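Local coordinates for protein endo-beta-1,4-glucanase (cellulase B) (Bacillus halodurans, PDB 4V2X) that probably hydrolyses beta-1,4-glucan chains with a family 5 glycoside hydrolase module that is followed by Ig-like and CBM46 modules, at residues I235-T247 and I259-H272. Numbering follows the deposited sequence.
Sequences IRPLVLPTMETAT and IDKLDDPNLIATVH
Neighbouring staves of the (beta/alpha)8 barrel, strand 238-241 and strand 267-272, meet here in parallel register, L238 beside L267 through P241 beside T270. Backbone bonds run up the seam: L238 N to N266 O, I268 N to L238 O (2.8 Å), L240 N to I268 O, T270 N to L240 O, then a weak one from T242 N to T270 O. Just ahead of the two strands, N266 ND2 reaches a lone pair of I235 O, in the carbonyl plane, at 2.8 Å; the bond is bent, with the acceptor tilted from the amide plane of N266. V239, I268, P241 and T270 share one face of the sheet, where chi1 of -176° swings V239 CG1 anti to the backbone N and over to T270, pressing on CB at 3.5 Å, tighter than usual; helix 58-64 packs on I268 and P237. Helix 249-262 makes this a beta-alpha-beta crossover and covers the other face: L240 CD1 meets L262 CD1 tip to tip at 4.0 Å, and the L240 side chain runs past I259 in the opposite direction, touching its CG1. At the C-terminal end of the strands, the barrel end that carries the active site in this family, the loop after strand 238-241 folds back on H272. H272 N gives T245 O a nearly straight bond of 2.9 Å (178°), on a lone pair in the carbonyl plane. T245 CG2 stands 3.7 Å above the centre of the imidazole, a CH-pi contact over its face, while ND1 is hydrogen-bonded to E197. Cutting H272 back to an alanine would probably leave T245 CG2 with no ring to rest on and E197 without this partner. T242 OG1 fastens the same loop internally, donating to A246 O at 2.7 Å.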
loop_
_atom_site.group_PDB
_atom_site.type_symbol
_atom_site.label_atom_id
_atom_site.label_comp_id
_atom_site.label_asym_id
_atom_site.label_seq_id
_atom_site.Cartn_x
_atom_site.Cartn_y
_atom_site.Cartn_z
ATOM N N ILE A 235 -0.464 -21.341 15.088
ATOM C CA ILE A 235 -1.784 -21.529 14.482
ATOM C C ILE A 235 -2.924 -20.718 15.125
ATOM O O ILE A 235 -4.037 -20.707 14.596
ATOM C CB ILE A 235 -2.185 -23.023 14.456
ATOM C CG1 ILE A 235 -2.344 -23.594 15.875
ATOM C CG2 ILE A 235 -1.159 -23.822 13.666
ATOM C CD1 ILE A 235 -2.938 -24.987 15.905
ATOM N N ARG A 236 -2.661 -20.041 16.241
ATOM C CA ARG A 236 -3.712 -19.306 16.950
ATOM C C ARG A 236 -4.355 -18.300 16.012
ATOM O O ARG A 236 -3.652 -17.543 15.347
ATOM C CB ARG A 236 -3.151 -18.569 18.161
ATOM C CG ARG A 236 -4.211 -17.890 19.019
ATOM C CD ARG A 236 -3.599 -17.175 20.212
ATOM N NE ARG A 236 -2.724 -18.064 20.975
ATOM C CZ ARG A 236 -3.132 -19.048 21.775
ATOM N NH1 ARG A 236 -4.424 -19.297 21.960
ATOM N NH2 ARG A 236 -2.227 -19.806 22.394
ATOM N N PRO A 237 -5.699 -18.286 15.953
ATOM C CA PRO A 237 -6.334 -17.284 15.106
ATOM C C PRO A 237 -6.008 -15.851 15.525
ATOM O O PRO A 237 -5.943 -15.542 16.718
ATOM C CB PRO A 237 -7.823 -17.589 15.280
ATOM C CG PRO A 237 -7.831 -19.069 15.455
ATOM C CD PRO A 237 -6.655 -19.331 16.352
ATOM N N LEU A 238 -5.799 -15.002 14.526
ATOM C CA LEU A 238 -5.462 -13.603 14.735
ATOM C C LEU A 238 -6.498 -12.741 14.050
ATOM O O LEU A 238 -6.922 -13.022 12.921
ATOM C CB LEU A 238 -4.079 -13.286 14.170
ATOM C CG LEU A 238 -2.954 -14.174 14.697
ATOM C CD1 LEU A 238 -1.631 -13.776 14.070
ATOM C CD2 LEU A 238 -2.878 -14.119 16.213
ATOM N N VAL A 239 -6.900 -11.684 14.747
ATOM C CA VAL A 239 -7.967 -10.803 14.296
ATOM C C VAL A 239 -7.364 -9.463 13.896
ATOM O O VAL A 239 -6.685 -8.817 14.697
ATOM C CB VAL A 239 -9.032 -10.607 15.402
ATOM C CG1 VAL A 239 -10.189 -9.753 14.891
ATOM C CG2 VAL A 239 -9.554 -11.952 15.894
ATOM N N LEU A 240 -7.602 -9.058 12.648
ATOM C CA LEU A 240 -7.009 -7.839 12.099
ATOM C C LEU A 240 -8.099 -6.864 11.652
ATOM O O LEU A 240 -9.005 -7.241 10.914
ATOM C CB LEU A 240 -6.103 -8.164 10.905
ATOM C CG LEU A 240 -4.942 -9.136 11.150
ATOM C CD1 LEU A 240 -4.158 -9.369 9.863
ATOM C CD2 LEU A 240 -4.021 -8.638 12.256
ATOM N N PRO A 241 -8.002 -5.601 12.089
ATOM C CA PRO A 241 -9.017 -4.606 11.793
ATOM C C PRO A 241 -8.767 -3.796 10.532
ATOM O O PRO A 241 -7.625 -3.622 10.103
ATOM C CB PRO A 241 -8.909 -3.669 12.989
ATOM C CG PRO A 241 -7.444 -3.667 13.286
ATOM C CD PRO A 241 -7.009 -5.086 13.053
ATOM N N THR A 242 -9.845 -3.262 9.970
ATOM C CA THR A 242 -9.744 -2.127 9.065
ATOM C C THR A 242 -9.449 -0.852 9.860
ATOM O O THR A 242 -9.650 -0.800 11.083
ATOM C CB THR A 242 -11.064 -1.892 8.314
ATOM O OG1 THR A 242 -12.123 -1.765 9.267
ATOM C CG2 THR A 242 -11.374 -3.032 7.393
ATOM N N MET A 243 -9.004 0.186 9.160
ATOM C CA MET A 243 -8.835 1.514 9.770
ATOM C C MET A 243 -10.170 1.956 10.366
ATOM O O MET A 243 -11.219 1.840 9.711
ATOM C CB MET A 243 -8.369 2.548 8.735
ATOM C CG MET A 243 -7.778 3.823 9.338
ATOM S SD MET A 243 -6.146 3.580 10.077
ATOM C CE MET A 243 -5.177 3.298 8.598
ATOM N N GLU A 244 -10.116 2.422 11.614
ATOM C CA GLU A 244 -11.298 2.856 12.382
ATOM C C GLU A 244 -12.350 1.757 12.549
ATOM O O GLU A 244 -13.478 2.034 12.961
ATOM C CB GLU A 244 -11.930 4.104 11.746
ATOM C CG GLU A 244 -11.059 5.344 11.819
ATOM C CD GLU A 244 -11.748 6.602 11.315
ATOM O OE1 GLU A 244 -12.874 6.523 10.778
ATOM O OE2 GLU A 244 -11.156 7.683 11.470
ATOM N N THR A 245 -11.961 0.513 12.277
ATOM C CA THR A 245 -12.883 -0.617 12.108
ATOM C C THR A 245 -14.089 -0.254 11.232
ATOM O O THR A 245 -15.191 -0.776 11.422
ATOM C CB THR A 245 -13.342 -1.223 13.450
ATOM O OG1 THR A 245 -13.938 -0.201 14.262
ATOM C CG2 THR A 245 -12.152 -1.888 14.203
ATOM N N ALA A 246 -13.840 0.591 10.232
ATOM C CA ALA A 246 -14.874 1.074 9.325
ATOM C C ALA A 246 -15.020 0.141 8.117
ATOM O O ALA A 246 -14.218 -0.766 7.925
ATOM C CB ALA A 246 -14.542 2.488 8.883
ATOM N N THR A 247 -16.048 0.364 7.308
ATOM C CA THR A 247 -16.423 -0.588 6.255
ATOM C C THR A 247 -16.398 -0.035 4.830
ATOM O O THR A 247 -16.855 -0.704 3.916
ATOM C CB THR A 247 -17.843 -1.148 6.489
ATOM O OG1 THR A 247 -18.807 -0.091 6.362
ATOM C CG2 THR A 247 -17.955 -1.797 7.857
ATOM N N ILE A 259 -4.030 -9.053 4.675
ATOM C CA ILE A 259 -4.323 -10.450 4.965
ATOM C C ILE A 259 -3.776 -11.351 3.854
ATOM O O ILE A 259 -3.188 -12.388 4.139
ATOM C CB ILE A 259 -5.839 -10.683 5.175
ATOM C CG1 ILE A 259 -6.272 -10.067 6.505
ATOM C CG2 ILE A 259 -6.175 -12.171 5.162
ATOM C CD1 ILE A 259 -7.772 -10.035 6.727
ATOM N N ASP A 260 -3.966 -10.939 2.603
ATOM C CA ASP A 260 -3.496 -11.709 1.439
ATOM C C ASP A 260 -1.974 -11.886 1.486
ATOM O O ASP A 260 -1.449 -12.982 1.263
ATOM C CB ASP A 260 -3.915 -10.993 0.148
ATOM C CG ASP A 260 -3.673 -11.825 -1.105
ATOM O OD1 ASP A 260 -3.831 -13.052 -1.052
ATOM O OD2 ASP A 260 -3.349 -11.232 -2.151
ATOM N N LYS A 261 -1.284 -10.794 1.795
ATOM C CA LYS A 261 0.171 -10.759 1.904
ATOM C C LYS A 261 0.725 -11.750 2.926
ATOM O O LYS A 261 1.752 -12.399 2.691
ATOM C CB LYS A 261 0.595 -9.341 2.301
ATOM C CG LYS A 261 2.081 -9.149 2.508
ATOM C CD LYS A 261 2.375 -7.793 3.128
ATOM C CE LYS A 261 2.035 -7.750 4.609
ATOM N NZ LYS A 261 2.487 -6.468 5.213
ATOM N N LEU A 262 0.055 -11.856 4.063
ATOM C CA LEU A 262 0.572 -12.634 5.182
ATOM C C LEU A 262 0.512 -14.135 4.930
ATOM O O LEU A 262 1.191 -14.891 5.621
ATOM C CB LEU A 262 -0.158 -12.266 6.477
ATOM C CG LEU A 262 0.109 -10.816 6.914
ATOM C CD1 LEU A 262 -0.796 -10.420 8.058
ATOM C CD2 LEU A 262 1.568 -10.594 7.288
ATOM N N ASP A 263 -0.297 -14.557 3.958
ATOM C CA ASP A 263 -0.243 -15.923 3.429
ATOM C C ASP A 263 -0.407 -16.947 4.550
ATOM O O ASP A 263 0.391 -17.869 4.695
ATOM C CB ASP A 263 1.080 -16.113 2.679
ATOM C CG ASP A 263 1.109 -17.365 1.820
ATOM O OD1 ASP A 263 0.055 -17.798 1.321
ATOM O OD2 ASP A 263 2.205 -17.911 1.643
ATOM N N ASP A 264 -1.459 -16.758 5.340
ATOM C CA ASP A 264 -1.718 -17.545 6.542
ATOM C C ASP A 264 -3.185 -17.941 6.543
ATOM O O ASP A 264 -4.037 -17.119 6.218
ATOM C CB ASP A 264 -1.420 -16.705 7.784
ATOM C CG ASP A 264 -1.586 -17.480 9.073
ATOM O OD1 ASP A 264 -0.597 -18.100 9.525
ATOM O OD2 ASP A 264 -2.693 -17.452 9.659
ATOM N N PRO A 265 -3.490 -19.196 6.916
ATOM C CA PRO A 265 -4.868 -19.686 6.839
ATOM C C PRO A 265 -5.771 -19.344 8.036
ATOM O O PRO A 265 -6.967 -19.645 7.995
ATOM C CB PRO A 265 -4.673 -21.207 6.754
ATOM C CG PRO A 265 -3.435 -21.458 7.549
ATOM C CD PRO A 265 -2.550 -20.263 7.326
ATOM N N ASN A 266 -5.217 -18.736 9.086
ATOM C CA ASN A 266 -5.939 -18.544 10.342
ATOM C C ASN A 266 -6.061 -17.068 10.703
ATOM O O ASN A 266 -5.767 -16.662 11.828
ATOM C CB ASN A 266 -5.254 -19.337 11.456
ATOM C CG ASN A 266 -5.314 -20.841 11.215
ATOM O OD1 ASN A 266 -6.062 -21.313 10.361
ATOM N ND2 ASN A 266 -4.520 -21.594 11.958
ATOM N N LEU A 267 -6.491 -16.273 9.726
ATOM C CA LEU A 267 -6.683 -14.835 9.922
ATOM C C LEU A 267 -8.171 -14.480 9.827
ATOM O O LEU A 267 -8.920 -15.038 9.013
ATOM C CB LEU A 267 -5.861 -14.037 8.909
ATOM C CG LEU A 267 -4.337 -14.219 8.995
ATOM C CD1 LEU A 267 -3.626 -13.406 7.916
ATOM C CD2 LEU A 267 -3.820 -13.859 10.379
ATOM N N ILE A 268 -8.583 -13.557 10.691
ATOM C CA ILE A 268 -9.966 -13.127 10.790
ATOM C C ILE A 268 -9.995 -11.620 10.583
ATOM O O ILE A 268 -9.216 -10.900 11.203
ATOM C CB ILE A 268 -10.555 -13.463 12.179
ATOM C CG1 ILE A 268 -10.512 -14.976 12.427
ATOM C CG2 ILE A 268 -11.986 -12.958 12.291
ATOM C CD1 ILE A 268 -10.784 -15.354 13.867
ATOM N N ALA A 269 -10.883 -11.149 9.711
ATOM C CA ALA A 269 -11.073 -9.707 9.526
ATOM C C ALA A 269 -12.088 -9.186 10.542
ATOM O O ALA A 269 -13.066 -9.870 10.850
ATOM C CB ALA A 269 -11.546 -9.406 8.113
ATOM N N THR A 270 -11.865 -7.980 11.059
ATOM C CA THR A 270 -12.837 -7.377 11.964
ATOM C C THR A 270 -13.201 -5.940 11.585
ATOM O O THR A 270 -12.366 -5.156 11.116
ATOM C CB THR A 270 -12.403 -7.495 13.451
ATOM O OG1 THR A 270 -13.531 -7.250 14.289
ATOM C CG2 THR A 270 -11.289 -6.524 13.807
ATOM N N VAL A 271 -14.489 -5.642 11.755
ATOM C CA VAL A 271 -15.046 -4.308 11.608
ATOM C C VAL A 271 -16.008 -4.104 12.773
ATOM O O VAL A 271 -16.375 -5.070 13.450
ATOM C CB VAL A 271 -15.781 -4.119 10.260
ATOM C CG1 VAL A 271 -14.805 -4.267 9.096
ATOM C CG2 VAL A 271 -16.952 -5.083 10.112
ATOM N N HIS A 272 -16.393 -2.855 13.014
ATOM C CA HIS A 272 -17.391 -2.512 14.024
ATOM C C HIS A 272 -18.542 -1.783 13.345
ATOM O O HIS A 272 -18.387 -1.267 12.229
ATOM C CB HIS A 272 -16.803 -1.605 15.086
ATOM C CG HIS A 272 -15.723 -2.242 15.900
ATOM N ND1 HIS A 272 -14.990 -1.541 16.827
ATOM C CD2 HIS A 272 -15.267 -3.516 15.942
ATOM C CE1 HIS A 272 -14.119 -2.353 17.401
ATOM N NE2 HIS A 272 -14.265 -3.558 16.880
#